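Local coordinates for Azi13 (Streptomyces sahachiroi, PDB 5HMB), which probably hydrolyses an aromatic acyl thioester as a PaaI-family, hotdog-fold thioesterase in the azinomycin biosynthetic pathway, at residues L20-I25 against A60-D65. Residues are numbered along the deposited sequence; the frame is centred on the assembly and turned at random. Where two conformers were deposited one is given.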
loop_
_atom_site.group_PDB
_atom_site.type_symbol
_atom_site.label_atom_id
_atom_site.label_comp_id
_atom_site.label_asym_id
_atom_site.label_seq_id
_atom_site.Cartn_x
_atom_site.Cartn_y
_atom_site.Cartn_z
ATOM N N LEU A 20 -17.899 9.059 14.792
ATOM C CA LEU A 20 -16.691 9.795 15.136
ATOM C C LEU A 20 -17.026 11.085 15.866
ATOM O O LEU A 20 -17.935 11.818 15.472
ATOM C CB LEU A 20 -15.894 10.132 13.881
ATOM C CG LEU A 20 -15.145 9.014 13.186
ATOM C CD1 LEU A 20 -14.447 9.603 11.977
ATOM C CD2 LEU A 20 -14.139 8.413 14.144
ATOM N N GLN A 21 -16.268 11.379 16.920
ATOM C CA GLN A 21 -16.399 12.641 17.643
ATOM C C GLN A 21 -15.031 13.299 17.683
ATOM O O GLN A 21 -14.123 12.811 18.360
ATOM C CB GLN A 21 -16.951 12.424 19.051
ATOM C CG GLN A 21 -18.216 11.575 19.073
ATOM C CD GLN A 21 -19.257 12.096 20.042
ATOM O OE1 GLN A 21 -19.520 11.479 21.078
ATOM N NE2 GLN A 21 -19.863 13.236 19.709
ATOM N N PHE A 22 -14.882 14.398 16.959
ATOM C CA PHE A 22 -13.580 15.033 16.832
ATOM C C PHE A 22 -13.256 15.858 18.064
ATOM O O PHE A 22 -14.051 16.698 18.494
ATOM C CB PHE A 22 -13.527 15.886 15.568
ATOM C CG PHE A 22 -13.212 15.093 14.341
ATOM C CD1 PHE A 22 -14.192 14.348 13.711
ATOM C CD2 PHE A 22 -11.922 15.039 13.855
ATOM C CE1 PHE A 22 -13.901 13.594 12.586
ATOM C CE2 PHE A 22 -11.623 14.288 12.738
ATOM C CZ PHE A 22 -12.617 13.567 12.100
ATOM N N GLU A 23 -12.094 15.582 18.647
ATOM C CA GLU A 23 -11.566 16.352 19.761
ATOM C C GLU A 23 -10.684 17.495 19.288
ATOM O O GLU A 23 -10.584 18.521 19.970
ATOM C CB GLU A 23 -10.770 15.428 20.694
ATOM C CG GLU A 23 -10.277 16.054 21.996
ATOM C CD GLU A 23 -11.408 16.425 22.944
ATOM O OE1 GLU A 23 -11.195 17.306 23.807
ATOM O OE2 GLU A 23 -12.508 15.841 22.824
ATOM N N ARG A 24 -10.045 17.348 18.132
ATOM C CA ARG A 24 -9.123 18.364 17.653
ATOM C C ARG A 24 -9.010 18.237 16.143
ATOM O O ARG A 24 -8.909 17.127 15.620
ATOM C CB ARG A 24 -7.748 18.209 18.309
ATOM C CG ARG A 24 -6.691 19.145 17.769
ATOM C CD ARG A 24 -5.296 18.692 18.169
ATOM N NE ARG A 24 -5.041 18.835 19.600
ATOM C CZ ARG A 24 -4.668 19.968 20.184
ATOM N NH1 ARG A 24 -4.449 20.003 21.493
ATOM N NH2 ARG A 24 -4.519 21.071 19.462
ATOM N N ILE A 25 -9.058 19.374 15.452
ATOM C CA ILE A 25 -8.819 19.424 14.012
ATOM C C ILE A 25 -7.939 20.629 13.723
ATOM O O ILE A 25 -8.436 21.724 13.436
ATOM C CB ILE A 25 -10.112 19.508 13.181
ATOM C CG1 ILE A 25 -11.086 18.398 13.550
ATOM C CG2 ILE A 25 -9.778 19.458 11.677
ATOM C CD1 ILE A 25 -12.308 18.363 12.676
ATOM N N ALA A 60 -7.923 11.633 8.579
ATOM C CA ALA A 60 -6.903 12.266 7.752
ATOM C C ALA A 60 -7.501 13.370 6.871
ATOM O O ALA A 60 -6.908 14.450 6.733
ATOM C CB ALA A 60 -6.188 11.207 6.910
ATOM N N SER A 61 -8.679 13.132 6.279
ATOM C CA SER A 61 -9.278 14.153 5.410
ATOM C C SER A 61 -9.598 15.414 6.190
ATOM O O SER A 61 -9.433 16.529 5.675
ATOM C CB SER A 61 -10.561 13.639 4.749
ATOM O OG SER A 61 -10.291 12.800 3.641
ATOM N N ALA A 62 -10.094 15.255 7.422
ATOM C CA ALA A 62 -10.359 16.416 8.265
ATOM C C ALA A 62 -9.101 17.237 8.457
ATOM O O ALA A 62 -9.127 18.466 8.344
ATOM C CB ALA A 62 -10.912 15.979 9.624
ATOM N N ALA A 63 -7.979 16.571 8.749
ATOM C CA ALA A 63 -6.740 17.302 8.973
ATOM C C ALA A 63 -6.243 17.945 7.685
ATOM O O ALA A 63 -5.813 19.106 7.694
ATOM C CB ALA A 63 -5.674 16.385 9.557
ATOM N N ALA A 64 -6.291 17.203 6.572
ATOM C CA ALA A 64 -5.813 17.726 5.293
ATOM C C ALA A 64 -6.607 18.955 4.870
ATOM O O ALA A 64 -6.036 19.937 4.385
ATOM C CB ALA A 64 -5.915 16.655 4.210
ATOM N N ASP A 65 -7.930 18.888 5.015
ATOM C CA ASP A 65 -8.807 20.007 4.698
ATOM C C ASP A 65 -8.444 21.227 5.534
ATOM O O ASP A 65 -8.278 22.333 5.007
ATOM C CB ASP A 65 -10.251 19.587 4.950
ATOM C CG ASP A 65 -11.215 20.242 4.007
ATOM O OD1 ASP A 65 -10.910 20.316 2.794
ATOM O OD2 ASP A 65 -12.281 20.684 4.481
#
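Phe22 and Ile25 converge on Ala62, a compact example of how an edge strand of a hotdog fold can lean on the central helix: between segments 20-25 and 60-65, this one small residue carries nearly all of the contact. The strand has a further hold on the helix where Leu20 touches Val55 and Ser58, and where Ile25 touches Arg66.

The tight part has two sides. CE2 of Phe22 comes within 3.6 Å of Ala62 CB, and CZ of Phe22 follows at 3.9 Å from the same methyl, which meets the ring obliquely. Phe22 turns its ring carbon opposite its own carbonyl carbon (chi1 -83°), and this carries the far end of the ring to the helix. Ile25 CG2, set opposite the backbone N, rests against the carbonyl oxygen of Ala62 at 3.5 Å.

Toward Ala63 the contact loosens. The longer branch of Ile25 ends with CD1 4.1 Å from Ala62 CB, and Ala63 CB stays 5.5 Å from Ile25 CG2; the side chain of Ala63 packs instead on Ala30 and Trp110 of the sheet. Phe22 and Ile25 both remain partly exposed. Backbone pairing with strand 29-35 holds the strand in the sheet, broken by a classic beta bulge in which Glu23 and Arg24 both face Val31.

With only 128 Å² buried and no hydrogen bond between the segments, this is van der Waals contact, mostly between apolar side chains, with one methyl on a helix carbonyl oxygen. Lacking directional bonds, it relies on complementary shape at Ala62, whose small methyl lets Phe22 and Ile25 come close.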